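Like-Sm ribonucleoprotein core (Methanococcus vannielii, PDB 5MKN) probably binds RNA as a heptameric ring of Sm-fold subunits, and here holds uridine monophosphate. Local coordinates at residues L28-L33 and K48-E53; H39-L44 and V61-N66. All blocks are in the same frame, centred on the assembly; numbering follows the deposited sequence.

Interaction 1: L28-L33 and K48-E53; sequences LVKGRL and KIESDE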
loop_
_atom_site.group_PDB
_atom_site.type_symbol
_atom_site.label_atom_id
_atom_site.label_comp_id
_atom_site.label_asym_id
_atom_site.label_seq_id
_atom_site.Cartn_x
_atom_site.Cartn_y
_atom_site.Cartn_z
ATOM N N LEU A 28 -7.767 -18.968 8.660
ATOM C CA LEU A 28 -7.375 -19.253 10.032
ATOM C C LEU A 28 -6.146 -20.145 9.970
ATOM O O LEU A 28 -6.223 -21.269 9.466
ATOM C CB LEU A 28 -8.497 -19.946 10.804
ATOM C CG LEU A 28 -9.522 -19.046 11.490
ATOM C CD1 LEU A 28 -10.383 -18.316 10.458
ATOM C CD2 LEU A 28 -10.381 -19.840 12.462
ATOM N N VAL A 29 -5.017 -19.636 10.451
ATOM C CA VAL A 29 -3.762 -20.376 10.461
ATOM C C VAL A 29 -3.310 -20.456 11.909
ATOM O O VAL A 29 -2.956 -19.435 12.518
ATOM C CB VAL A 29 -2.690 -19.725 9.570
ATOM C CG1 VAL A 29 -1.289 -20.175 9.986
ATOM C CG2 VAL A 29 -2.938 -20.055 8.098
ATOM N N LYS A 30 -3.336 -21.660 12.470
ATOM C CA LYS A 30 -2.911 -21.874 13.845
ATOM C C LYS A 30 -1.708 -22.804 13.863
ATOM O O LYS A 30 -1.553 -23.669 12.994
ATOM C CB LYS A 30 -4.049 -22.430 14.722
ATOM C CG LYS A 30 -4.595 -23.767 14.282
ATOM C CD LYS A 30 -5.693 -23.632 13.238
ATOM C CE LYS A 30 -6.348 -24.981 12.987
ATOM N NZ LYS A 30 -7.029 -25.022 11.670
ATOM N N GLY A 31 -0.848 -22.599 14.852
ATOM C CA GLY A 31 0.416 -23.303 14.896
ATOM C C GLY A 31 1.198 -22.845 16.098
ATOM O O GLY A 31 0.790 -21.931 16.821
ATOM N N ARG A 32 2.336 -23.504 16.307
ATOM C CA ARG A 32 3.211 -23.168 17.423
ATOM C C ARG A 32 4.035 -21.941 17.054
ATOM O O ARG A 32 4.825 -21.977 16.103
ATOM C CB ARG A 32 4.113 -24.349 17.783
ATOM C CG ARG A 32 4.890 -24.178 19.093
ATOM C CD ARG A 32 5.960 -25.251 19.247
ATOM N NE ARG A 32 6.935 -24.932 20.291
ATOM C CZ ARG A 32 8.201 -25.346 20.287
ATOM N NH1 ARG A 32 8.662 -26.090 19.289
ATOM N NH2 ARG A 32 9.014 -25.008 21.282
ATOM N N LEU A 33 3.826 -20.851 17.782
ATOM C CA LEU A 33 4.569 -19.628 17.515
ATOM C C LEU A 33 6.040 -19.854 17.823
ATOM O O LEU A 33 6.395 -20.240 18.937
ATOM C CB LEU A 33 4.015 -18.469 18.344
ATOM C CG LEU A 33 4.654 -17.091 18.142
ATOM C CD1 LEU A 33 4.437 -16.567 16.722
ATOM C CD2 LEU A 33 4.111 -16.110 19.156
ATOM N N LYS A 48 -1.601 -25.243 10.600
ATOM C CA LYS A 48 -2.781 -25.866 10.014
ATOM C C LYS A 48 -3.771 -24.784 9.621
ATOM O O LYS A 48 -4.076 -23.901 10.429
ATOM C CB LYS A 48 -3.425 -26.849 11.000
ATOM C CG LYS A 48 -4.505 -27.739 10.414
ATOM C CD LYS A 48 -5.155 -28.587 11.499
ATOM C CE LYS A 48 -4.113 -29.406 12.262
ATOM N NZ LYS A 48 -3.565 -30.519 11.438
ATOM N N ILE A 49 -4.257 -24.842 8.389
ATOM C CA ILE A 49 -5.312 -23.942 7.940
ATOM C C ILE A 49 -6.658 -24.616 8.163
ATOM O O ILE A 49 -6.909 -25.711 7.642
ATOM C CB ILE A 49 -5.140 -23.562 6.459
ATOM C CG1 ILE A 49 -3.677 -23.294 6.113
ATOM C CG2 ILE A 49 -5.984 -22.339 6.129
ATOM C CD1 ILE A 49 -3.327 -23.712 4.707
ATOM N N GLU A 50 -7.539 -23.948 8.913
ATOM C CA GLU A 50 -8.895 -24.441 9.123
ATOM C C GLU A 50 -9.691 -24.553 7.825
ATOM O O GLU A 50 -10.859 -24.953 7.866
ATOM C CB GLU A 50 -9.615 -23.530 10.123
ATOM C CG GLU A 50 -10.775 -24.174 10.879
ATOM C CD GLU A 50 -10.598 -25.671 11.084
ATOM O OE1 GLU A 50 -11.454 -26.444 10.601
ATOM O OE2 GLU A 50 -9.612 -26.078 11.737
ATOM N N SER A 51 -9.090 -24.224 6.681
ATOM C CA SER A 51 -9.716 -24.381 5.375
ATOM C C SER A 51 -9.285 -25.670 4.676
ATOM O O SER A 51 -10.136 -26.473 4.277
ATOM C CB SER A 51 -9.392 -23.171 4.487
ATOM O OG SER A 51 -9.410 -21.960 5.225
ATOM N N ASP A 52 -7.972 -25.882 4.523
ATOM C CA ASP A 52 -7.458 -27.069 3.839
ATOM C C ASP A 52 -7.519 -28.315 4.716
ATOM O O ASP A 52 -7.743 -29.417 4.199
ATOM C CB ASP A 52 -6.016 -26.824 3.373
ATOM C CG ASP A 52 -5.456 -27.974 2.546
ATOM O OD1 ASP A 52 -4.990 -28.973 3.139
ATOM O OD2 ASP A 52 -5.478 -27.869 1.299
ATOM N N GLU A 53 -7.290 -28.166 6.025
ATOM C CA GLU A 53 -7.491 -29.228 7.009
ATOM C C GLU A 53 -6.558 -30.420 6.801
ATOM O O GLU A 53 -5.906 -30.876 7.748
ATOM C CB GLU A 53 -8.954 -29.698 6.995
ATOM C CG GLU A 53 -9.996 -28.576 7.134
ATOM C CD GLU A 53 -11.423 -29.033 6.823
ATOM O OE1 GLU A 53 -11.629 -29.686 5.777
ATOM O OE2 GLU A 53 -12.339 -28.737 7.623
#

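Interaction 2: H39-L44 and V61-N66; sequences HMNVAL and VVRGDN. With U5P (uridine-5'-monophosphate), chain B; U5P (uridine-5'-monophosphate), chain C.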
loop_
_atom_site.group_PDB
_atom_site.type_symbol
_atom_site.label_atom_id
_atom_site.label_comp_id
_atom_site.label_asym_id
_atom_site.label_seq_id
_atom_site.Cartn_x
_atom_site.Cartn_y
_atom_site.Cartn_z
ATOM N N HIS A 39 7.442 -6.166 11.622
ATOM C CA HIS A 39 6.464 -6.160 10.541
ATOM C C HIS A 39 5.265 -7.041 10.849
ATOM O O HIS A 39 4.293 -7.030 10.082
ATOM C CB HIS A 39 7.079 -6.653 9.220
ATOM C CG HIS A 39 8.383 -6.008 8.860
ATOM N ND1 HIS A 39 8.464 -4.797 8.208
ATOM C CD2 HIS A 39 9.660 -6.424 9.037
ATOM C CE1 HIS A 39 9.733 -4.488 8.012
ATOM N NE2 HIS A 39 10.479 -5.462 8.502
ATOM N N MET A 40 5.334 -7.815 11.937
ATOM C CA MET A 40 4.379 -8.858 12.299
ATOM C C MET A 40 4.467 -10.077 11.395
ATOM O O MET A 40 3.494 -10.821 11.275
ATOM C CB MET A 40 2.938 -8.338 12.331
ATOM C CG MET A 40 2.652 -7.402 13.488
ATOM S SD MET A 40 0.894 -7.080 13.606
ATOM C CE MET A 40 0.270 -8.754 13.718
ATOM N N ASN A 41 5.608 -10.291 10.741
ATOM C CA ASN A 41 5.919 -11.610 10.190
ATOM C C ASN A 41 5.986 -12.633 11.320
ATOM O O ASN A 41 6.518 -12.354 12.400
ATOM C CB ASN A 41 7.264 -11.604 9.451
ATOM C CG ASN A 41 7.265 -10.738 8.212
ATOM O OD1 ASN A 41 6.354 -10.811 7.384
ATOM N ND2 ASN A 41 8.318 -9.931 8.057
ATOM N N VAL A 42 5.469 -13.830 11.072
ATOM C CA VAL A 42 5.490 -14.879 12.086
ATOM C C VAL A 42 5.915 -16.195 11.451
ATOM O O VAL A 42 5.571 -16.485 10.298
ATOM C CB VAL A 42 4.125 -15.028 12.791
ATOM C CG1 VAL A 42 3.885 -13.855 13.713
ATOM C CG2 VAL A 42 3.006 -15.153 11.775
ATOM N N ALA A 43 6.681 -16.977 12.208
ATOM C CA ALA A 43 7.026 -18.348 11.860
ATOM C C ALA A 43 6.279 -19.294 12.795
ATOM O O ALA A 43 6.373 -19.173 14.023
ATOM C CB ALA A 43 8.537 -18.576 11.954
ATOM N N LEU A 44 5.528 -20.224 12.221
ATOM C CA LEU A 44 4.701 -21.129 13.003
ATOM C C LEU A 44 5.104 -22.578 12.739
ATOM O O LEU A 44 5.345 -22.974 11.591
ATOM C CB LEU A 44 3.204 -20.917 12.698
ATOM C CG LEU A 44 2.631 -19.522 12.990
ATOM C CD1 LEU A 44 1.167 -19.459 12.608
ATOM C CD2 LEU A 44 2.833 -19.089 14.442
ATOM N N VAL A 61 6.093 -19.567 7.196
ATOM C CA VAL A 61 6.471 -18.187 7.477
ATOM C C VAL A 61 5.444 -17.278 6.819
ATOM O O VAL A 61 5.311 -17.272 5.589
ATOM C CB VAL A 61 7.888 -17.864 6.983
ATOM C CG1 VAL A 61 8.117 -16.339 7.003
ATOM C CG2 VAL A 61 8.904 -18.578 7.846
ATOM N N VAL A 62 4.731 -16.508 7.632
ATOM C CA VAL A 62 3.638 -15.665 7.164
ATOM C C VAL A 62 4.131 -14.230 7.037
ATOM O O VAL A 62 4.659 -13.660 8.003
ATOM C CB VAL A 62 2.440 -15.733 8.121
ATOM C CG1 VAL A 62 1.427 -14.638 7.777
ATOM C CG2 VAL A 62 1.821 -17.120 8.091
ATOM N N ARG A 63 3.937 -13.638 5.852
ATOM C CA ARG A 63 4.225 -12.221 5.659
ATOM C C ARG A 63 3.222 -11.379 6.445
ATOM O O ARG A 63 2.007 -11.476 6.228
ATOM C CB ARG A 63 4.200 -11.855 4.175
ATOM C CG ARG A 63 4.419 -10.366 3.924
ATOM C CD ARG A 63 4.362 -9.979 2.443
ATOM N NE ARG A 63 5.579 -9.272 2.051
ATOM C CZ ARG A 63 5.757 -7.959 2.141
ATOM N NH1 ARG A 63 4.791 -7.179 2.594
ATOM N NH2 ARG A 63 6.907 -7.425 1.775
ATOM N N GLY A 64 3.748 -10.534 7.341
ATOM C CA GLY A 64 2.914 -9.828 8.302
ATOM C C GLY A 64 1.827 -8.957 7.696
ATOM O O GLY A 64 0.791 -8.727 8.331
ATOM N N ASP A 65 2.030 -8.462 6.473
ATOM C CA ASP A 65 0.991 -7.629 5.880
ATOM C C ASP A 65 -0.254 -8.421 5.503
ATOM O O ASP A 65 -1.223 -7.821 5.025
ATOM C CB ASP A 65 1.543 -6.845 4.668
ATOM C CG ASP A 65 1.745 -7.698 3.406
ATOM O OD1 ASP A 65 1.539 -8.928 3.419
ATOM O OD2 ASP A 65 2.107 -7.104 2.364
ATOM N N ASN A 66 -0.259 -9.739 5.697
ATOM C CA ASN A 66 -1.475 -10.523 5.524
ATOM C C ASN A 66 -2.269 -10.655 6.809
ATOM O O ASN A 66 -3.418 -11.093 6.758
ATOM C CB ASN A 66 -1.154 -11.926 5.003
ATOM C CG ASN A 66 -0.394 -11.899 3.709
ATOM O OD1 ASN A 66 -0.976 -11.704 2.644
ATOM N ND2 ASN A 66 0.921 -12.088 3.792
HETATM N N1 U5P B . 6.577 -5.489 5.127
HETATM C C2 U5P B . 6.034 -6.705 5.566
HETATM N N3 U5P B . 6.914 -7.766 5.608
HETATM C C4 U5P B . 8.246 -7.746 5.257
HETATM C C5 U5P B . 8.724 -6.474 4.819
HETATM C C6 U5P B . 7.898 -5.424 4.764
HETATM O O2 U5P B . 4.872 -6.872 5.907
HETATM O O4 U5P B . 8.916 -8.770 5.342
HETATM C "C1'" U5P B . 5.763 -4.265 5.024
HETATM C "C2'" U5P B . 5.100 -3.838 6.329
HETATM O "O2'" U5P B . 3.887 -4.523 6.538
HETATM C "C3'" U5P B . 4.949 -2.338 6.119
HETATM C "C4'" U5P B . 6.220 -1.982 5.363
HETATM O "O3'" U5P B . 3.815 -2.083 5.290
HETATM O "O4'" U5P B . 6.622 -3.196 4.665
HETATM C "C5'" U5P B . 7.355 -1.511 6.239
HETATM O "O5'" U5P B . 6.912 -1.253 7.568
HETATM N N1 U5P C . 9.145 -4.015 -1.402
HETATM C C2 U5P C . 9.021 -5.298 -1.943
HETATM N N3 U5P C . 10.007 -5.638 -2.848
HETATM C C4 U5P C . 11.062 -4.840 -3.248
HETATM C C5 U5P C . 11.116 -3.541 -2.651
HETATM C C6 U5P C . 10.185 -3.186 -1.762
HETATM O O2 U5P C . 8.123 -6.073 -1.642
HETATM O O4 U5P C . 11.866 -5.270 -4.068
HETATM C "C1'" U5P C . 8.167 -3.574 -0.395
HETATM C "C2'" U5P C . 8.402 -4.228 0.970
HETATM O "O2'" U5P C . 7.819 -5.511 1.064
HETATM C "C3'" U5P C . 7.833 -3.176 1.917
HETATM C "C4'" U5P C . 8.229 -1.872 1.231
HETATM O "O3'" U5P C . 6.409 -3.281 1.965
HETATM O "O4'" U5P C . 8.347 -2.182 -0.190
HETATM C "C5'" U5P C . 9.525 -1.283 1.730
HETATM O "O5'" U5P C . 10.147 -2.143 2.680
#

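Interaction 1: L28-L33 and K48-E53
Backbone hydrogen bonds join Lys30 to Lys48 in both directions, the ladder that makes antiparallel neighbours of strand 28-36 and strand 47-49. Lys30 N gives to Lys48 O at 3.1 Å, and Lys48 N returns the bond to Lys30 O at 2.9 Å. One step along, Val29 and Ile49 form a non-hydrogen-bonded pair, and the ladder closes where Glu50 N, already in the turn, reaches Leu28 O at 3.0 Å.

The electrostatic part belongs to Lys30. Its CG sits between the backbone N and the carbonyl carbon (chi1 61°), and a bend at chi2 lays the chain over the backbone of the partner, Lys30 CD lying 3.3 Å from Lys48 O. Its ammonium group ends at the carboxylate of Glu50, in a salt bridge of 2.8 Å between Lys30 NZ and Glu50 OE2, approached on the anti side and 29° out of the carboxylate plane. Lys30 NZ also makes a weak bond to Lys48 O. With an alanine in place of this lysine, the Glu50 carboxylate would probably lose its positive mate and the Lys48 carbonyl its cover.

Apolar packing is modest. Val29 and Ile49 stand side by side on one face of the sheet, Val29 CG2 3.9 Å from Ile49 CG1, while Tyr69 of a neighbouring subunit packs on Ile49. Leu28 and Glu50 meet through their CB atoms.

Strand 28-36 is long enough to pair with both 42-44 and 47-49, as the second and third strands do in the bent sheet of the Sm fold, and here the chain turns toward strand 56-62.

Interaction 2: H39-L44 and V61-N66
This is a buried antiparallel strand pair opening into a nucleotide pocket: strand 42-44 runs beside the end of strand 56-62, and the loops beyond hold uridine monophosphate. Val42 and Val62 exchange backbone bonds, Val62 N to Val42 O at 2.8 Å being nearly straight. Their side chains lie alongside, Val42 CG2 3.7 Å from Val62 CB.

Asn41 uses both ends of its amide, brought beside Gly64 N and the base with CG anti to the carbonyl carbon (chi1 -66°). Asn41 OD1 takes the N-H of Gly64 at 2.6 Å, the donor tilted 35° from the carbonyl plane; Asn41 ND2 gives to O4 of the chain B nucleotide at 3.0 Å and also to Asp37 OD2. The base lies between two flat groups, the His39 ring, offset with C5 toward its rim, and, on the opposite face, the Arg63 guanidinium, centred on N3. Arg63 NH1 makes a salt bridge to Asp65 OD2, and Arg63 NH2 bonds to His39 O of a neighbouring subunit.

Stacking holds a flat base, and the Asn41 donor facing O4, probably oriented by Gly64 and Asp37, is consistent with a preference for the uracil carbonyl; cytosine's amino group could not accept this bond.

How the interactions relate
The two contacts lie about 13 Å apart, centre to centre, in one strongly curved antiparallel sheet, and their segments alternate along the chain: 28-33, 39-44, 48-53, 61-66. Strand 28-36 pairs with both 42-44 and 47-49, and strand 56-62 pairs with the same two, so interactions 1 and 2 lie on opposite edges of these successive middle strands. They meet directly through Leu44, whose CD1 lies 3.7 Å from Val29 CG1, and through Leu33 CD1, 4.1 Å from Val42 CG1. Because Val61 and Val62 continue the sheet into a neighbouring subunit, this shared apolar core ties sheet framework and nucleotide site of one small domain into the heptameric ring.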